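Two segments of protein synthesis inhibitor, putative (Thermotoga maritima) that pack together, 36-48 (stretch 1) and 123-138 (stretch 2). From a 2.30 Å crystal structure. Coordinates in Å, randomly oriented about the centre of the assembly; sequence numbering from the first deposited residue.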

# COMPACT_ATOMS: atom_id res chain seq x y z
N GLY A 36 -4.09 -18.04 -5.88
CA GLY A 36 -3.10 -19.05 -5.51
C GLY A 36 -3.10 -19.22 -4.01
O GLY A 36 -4.15 -19.45 -3.41
N ASN A 37 -1.93 -19.06 -3.39
CA ASN A 37 -1.79 -19.14 -1.94
C ASN A 37 -1.81 -17.77 -1.25
O ASN A 37 -1.55 -17.70 -0.05
N MET A 38 -2.13 -16.70 -2.00
CA MET A 38 -2.16 -15.32 -1.49
C MET A 38 -3.55 -14.72 -1.35
O MET A 38 -4.38 -14.93 -2.22
N MET A 39 -3.76 -13.92 -0.30
CA MET A 39 -5.02 -13.19 -0.10
C MET A 39 -4.74 -11.70 0.05
O MET A 39 -3.84 -11.32 0.79
N PHE A 40 -5.52 -10.86 -0.63
CA PHE A 40 -5.41 -9.41 -0.55
C PHE A 40 -6.70 -8.91 0.10
O PHE A 40 -7.74 -8.93 -0.54
N VAL A 41 -6.63 -8.47 1.35
CA VAL A 41 -7.80 -8.00 2.09
C VAL A 41 -8.01 -6.49 1.94
O VAL A 41 -7.05 -5.71 2.02
N SER A 42 -9.27 -6.09 1.76
CA SER A 42 -9.66 -4.69 1.64
C SER A 42 -9.55 -3.99 2.99
O SER A 42 -9.70 -4.62 4.03
N GLY A 43 -9.31 -2.68 2.97
CA GLY A 43 -9.19 -1.90 4.20
C GLY A 43 -10.47 -1.98 5.00
O GLY A 43 -11.54 -1.67 4.48
N GLN A 44 -10.37 -2.41 6.25
CA GLN A 44 -11.52 -2.58 7.12
C GLN A 44 -11.66 -1.39 8.05
O GLN A 44 -10.67 -0.90 8.59
N ILE A 45 -12.90 -0.94 8.23
CA ILE A 45 -13.22 0.20 9.08
C ILE A 45 -14.09 -0.31 10.24
O ILE A 45 -14.64 -1.41 10.14
N PRO A 46 -14.18 0.46 11.35
CA PRO A 46 -14.98 0.02 12.49
C PRO A 46 -16.49 0.05 12.25
O PRO A 46 -17.19 0.92 12.77
N ILE A 47 -16.97 -0.92 11.47
CA ILE A 47 -18.38 -1.10 11.15
C ILE A 47 -18.78 -2.47 11.66
O ILE A 47 -18.03 -3.44 11.47
N ASP A 48 -19.94 -2.54 12.29
CA ASP A 48 -20.49 -3.80 12.77
C ASP A 48 -21.15 -4.51 11.58
O ASP A 48 -22.03 -3.93 10.94
N LEU A 123 -10.79 9.38 6.29
CA LEU A 123 -11.10 7.99 5.97
C LEU A 123 -12.58 7.83 5.61
O LEU A 123 -13.36 8.76 5.83
N PRO A 124 -12.97 6.70 4.99
CA PRO A 124 -14.39 6.48 4.65
C PRO A 124 -15.32 6.61 5.86
O PRO A 124 -14.93 6.23 6.97
N ARG A 125 -16.50 7.19 5.66
CA ARG A 125 -17.50 7.38 6.72
C ARG A 125 -16.95 8.25 7.87
O ARG A 125 -17.50 8.23 8.97
N ASN A 126 -15.89 9.01 7.61
CA ASN A 126 -15.17 9.82 8.61
C ASN A 126 -14.64 9.03 9.83
O ASN A 126 -14.57 9.55 10.94
N VAL A 127 -14.25 7.77 9.61
CA VAL A 127 -13.69 6.95 10.68
C VAL A 127 -12.25 7.39 11.00
O VAL A 127 -11.65 8.17 10.25
N GLU A 128 -11.71 6.87 12.10
CA GLU A 128 -10.37 7.21 12.58
C GLU A 128 -9.34 6.08 12.45
O GLU A 128 -8.15 6.29 12.72
N ILE A 129 -9.78 4.91 12.03
CA ILE A 129 -8.88 3.76 11.90
C ILE A 129 -9.35 2.90 10.72
O ILE A 129 -10.56 2.69 10.53
N GLU A 130 -8.39 2.45 9.91
CA GLU A 130 -8.65 1.56 8.79
C GLU A 130 -7.41 0.71 8.61
O GLU A 130 -6.30 1.25 8.62
N ILE A 131 -7.60 -0.60 8.46
CA ILE A 131 -6.49 -1.55 8.32
C ILE A 131 -6.73 -2.53 7.16
O ILE A 131 -7.77 -3.19 7.10
N GLU A 132 -5.76 -2.60 6.26
CA GLU A 132 -5.76 -3.53 5.14
C GLU A 132 -4.61 -4.49 5.39
O GLU A 132 -3.77 -4.23 6.25
N ALA A 133 -4.56 -5.57 4.63
CA ALA A 133 -3.50 -6.55 4.79
C ALA A 133 -3.34 -7.47 3.58
O ALA A 133 -4.24 -7.61 2.76
N ILE A 134 -2.16 -8.07 3.49
CA ILE A 134 -1.85 -9.10 2.49
C ILE A 134 -1.46 -10.30 3.33
O ILE A 134 -0.77 -10.14 4.33
N ALA A 135 -1.92 -11.48 2.92
CA ALA A 135 -1.63 -12.73 3.61
C ALA A 135 -1.16 -13.76 2.60
O ALA A 135 -1.54 -13.70 1.43
N VAL A 136 -0.30 -14.66 3.05
CA VAL A 136 0.24 -15.74 2.22
C VAL A 136 0.32 -16.96 3.13
O VAL A 136 0.73 -16.85 4.29
N LYS A 137 -0.06 -18.13 2.61
CA LYS A 137 -0.04 -19.36 3.40
C LYS A 137 0.69 -20.47 2.65
O LYS A 137 1.24 -20.23 1.58
N GLU A 138 0.72 -21.67 3.26
CA GLU A 138 1.40 -22.87 2.71
C GLU A 138 2.93 -22.64 2.69
O GLU A 138 3.42 -21.64 3.22

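Strands 38-44 and 129-136 run antiparallel, their axes 4.1 Å apart at closest approach; cross-strand partners share a face of the sheet, and successive pairs from Met38-Val136 to Val41-Ala133 alternate between the two faces. One face carries Met38, Phe40, Ile134 and Val136. Met38 (m, t, p) extends along this face: its CG lies 4.1 Å from Val136 CG2, while the p turn at chi3 brings its CE to 4.0 Å from Ile134 CG2. Phe40 (m, chi2 85°) meets Ile134 (m, t) obliquely, with Phe40 CD2 3.8 Å from Ile134 CG1. Val136 is t, and its CG1 also approaches the amide of Asn37 (p), 3.7 Å from Asn37 OD1; Asn37 ND2 stands 3.1 Å from Lys137 O.

The other face holds Met39, Val41, Gln44, Ile131, Ala133 and Ala135. Met39 (t, t, m) touches Ala135 near its root, CB to CB 4.4 Å, and then its end leads away; Ile131 (m, t) likewise turns its end from stretch 1. Backbone bonds fix this pairing: Met39 N donates to Ala135 O (2.8 Å), and Ala135 N to Met39 O (2.9 Å). Val41 N donates to Ala133 O (2.9 Å), but no return bond from Ala133 N to Val41 O is made; water 1 donates to Val41 O (2.9 Å) and to Ala133 O (2.7 Å), bridging the two acceptors.

Here the register shifts by one, a beta bulge, and pairing resumes with Gln44 N donating to Ile131 O (2.8 Å). The m, m bend of Gln44, with chi3 at -57°, folds its amide back so that NE2 donates to Ser42 O (2.9 Å), within its own strand. Gly43 lies close to Glu130, whose extended t, t side chain puts OE2 3.4 Å from Gly43 CA; an ideal CB on Gly43 would clash with that oxygen. Glu132 (p, t) packs its CB 3.8 Å from Gly43 CA, while its OE1 is hydrogen-bonded elsewhere in the structure.

Beyond the strand, Ile45 (p, t) spreads over several neighbours: its CG2 lies 3.7 Å from Val127 CG2 and 3.8 Å from Glu130 CG, and its CD1 reaches 4.0 Å from Arg125 CG. Pro46 points toward stretch 2, with CD 3.9 Å from Val127 CB and 4.0 Å from Ile129 CG2. Ile47 (m, t) extends CD1 to 3.2 Å from Arg125 NH1, an oblique approach to the guanidinium, which the m, m, m bends of Arg125 bring round to the isoleucine.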

# COMPACT_ATOMS: atom_id res chain seq x y z
CB ASN A 37 -0.52 -19.94 -1.55
CG ASN A 37 0.80 -19.20 -1.85
OD1 ASN A 37 0.83 -18.11 -2.42
ND2 ASN A 37 1.91 -19.83 -1.47
CB MET A 38 -1.41 -14.40 -2.45
CG MET A 38 0.05 -14.72 -2.66
SD MET A 38 0.85 -13.47 -3.67
CE MET A 38 0.79 -11.99 -2.64
CB MET A 39 -5.79 -13.67 1.13
CG MET A 39 -7.03 -12.81 1.44
SD MET A 39 -8.04 -13.31 2.82
CE MET A 39 -8.78 -14.80 2.23
CB PHE A 40 -5.24 -8.82 -1.95
CG PHE A 40 -3.97 -9.22 -2.65
CD1 PHE A 40 -3.90 -10.41 -3.37
CD2 PHE A 40 -2.85 -8.40 -2.61
CE1 PHE A 40 -2.73 -10.78 -4.02
CE2 PHE A 40 -1.67 -8.76 -3.26
CZ PHE A 40 -1.62 -9.95 -3.97
CB VAL A 41 -7.72 -8.36 3.59
CG1 VAL A 41 -8.99 -7.93 4.32
CG2 VAL A 41 -7.48 -9.86 3.79
CB SER A 42 -11.10 -4.59 1.14
OG SER A 42 -11.20 -4.94 -0.22
CB GLN A 44 -11.38 -3.88 7.93
CG GLN A 44 -11.34 -5.14 7.07
CD GLN A 44 -12.57 -5.28 6.21
OE1 GLN A 44 -13.70 -5.30 6.71
NE2 GLN A 44 -12.37 -5.36 4.90
CB ILE A 45 -13.89 1.35 8.26
CG1 ILE A 45 -15.16 0.89 7.53
CG2 ILE A 45 -12.89 1.90 7.27
CD1 ILE A 45 -15.96 2.00 6.88
CB PRO A 46 -14.55 0.98 13.61
CG PRO A 46 -14.09 2.19 12.92
CD PRO A 46 -13.50 1.74 11.63
CB ILE A 47 -18.67 -0.99 9.62
CG1 ILE A 47 -18.76 0.49 9.23
CG2 ILE A 47 -20.00 -1.68 9.24
CD1 ILE A 47 -18.97 0.77 7.76
CB ASP A 48 -21.50 -3.53 13.88
CG ASP A 48 -21.98 -4.80 14.56
OD1 ASP A 48 -22.76 -5.56 13.97
OD2 ASP A 48 -21.59 -5.00 15.73
CB LEU A 123 -10.72 7.09 7.16
CG LEU A 123 -9.22 6.90 7.48
CD1 LEU A 123 -9.01 6.24 8.83
CD2 LEU A 123 -8.52 6.08 6.39
CB PRO A 124 -14.40 5.05 4.12
CG PRO A 124 -13.05 4.86 3.57
CD PRO A 124 -12.15 5.56 4.53
CB ARG A 125 -17.97 6.02 7.29
CG ARG A 125 -18.52 5.02 6.28
CD ARG A 125 -19.95 5.34 5.88
NE ARG A 125 -20.90 5.03 6.95
CZ ARG A 125 -21.42 3.83 7.21
NH1 ARG A 125 -21.10 2.76 6.48
NH2 ARG A 125 -22.27 3.69 8.22
CB ASN A 126 -15.98 11.07 9.04
CG ASN A 126 -15.92 12.20 8.02
OD1 ASN A 126 -14.84 12.60 7.57
ND2 ASN A 126 -17.08 12.76 7.68
CB VAL A 127 -13.71 5.41 10.38
CG1 VAL A 127 -15.14 4.96 10.10
CG2 VAL A 127 -12.75 5.02 9.24
CB GLU A 128 -10.51 7.64 14.04
CG GLU A 128 -11.26 8.97 14.15
CD GLU A 128 -12.36 8.98 15.18
OE1 GLU A 128 -12.95 7.92 15.44
OE2 GLU A 128 -12.68 10.09 15.69
CB ILE A 129 -8.80 2.97 13.27
CG1 ILE A 129 -7.86 1.77 13.21
CG2 ILE A 129 -10.17 2.51 13.74
CD1 ILE A 129 -6.39 2.13 13.11
CB GLU A 130 -8.99 2.32 7.50
CG GLU A 130 -9.26 1.40 6.30
CD GLU A 130 -9.70 2.13 5.05
OE1 GLU A 130 -10.01 3.33 5.11
OE2 GLU A 130 -9.75 1.49 3.98
CB ILE A 131 -6.26 -2.35 9.63
CG1 ILE A 131 -6.06 -1.39 10.82
CG2 ILE A 131 -5.05 -3.30 9.47
CD1 ILE A 131 -5.95 -2.05 12.19
CB GLU A 132 -5.55 -2.82 3.80
CG GLU A 132 -4.20 -2.14 3.63
CD GLU A 132 -3.99 -1.51 2.27
OE1 GLU A 132 -4.93 -1.45 1.46
OE2 GLU A 132 -2.85 -1.09 2.01
CB ALA A 133 -3.76 -7.40 6.04
CB ILE A 134 -0.70 -8.71 1.52
CG1 ILE A 134 -1.10 -7.50 0.67
CG2 ILE A 134 -0.37 -9.90 0.58
CD1 ILE A 134 0.01 -6.87 -0.16
CB ALA A 135 -2.87 -13.23 4.34
CB VAL A 136 1.65 -15.43 1.67
CG1 VAL A 136 2.10 -16.50 0.68
CG2 VAL A 136 1.69 -14.05 1.00
CB LYS A 137 -1.46 -19.76 3.80
CG LYS A 137 -2.35 -20.37 2.71
CD LYS A 137 -3.77 -20.67 3.23
CE LYS A 137 -3.75 -21.55 4.48
NZ LYS A 137 -5.06 -22.19 4.77
CB GLU A 138 0.83 -23.27 1.32
CG GLU A 138 -0.67 -23.63 1.23
CD GLU A 138 -1.19 -24.50 2.37
OE1 GLU A 138 -0.50 -25.46 2.77
OE2 GLU A 138 -2.32 -24.22 2.84
O HOH W 1 -4.51 -6.09 0.58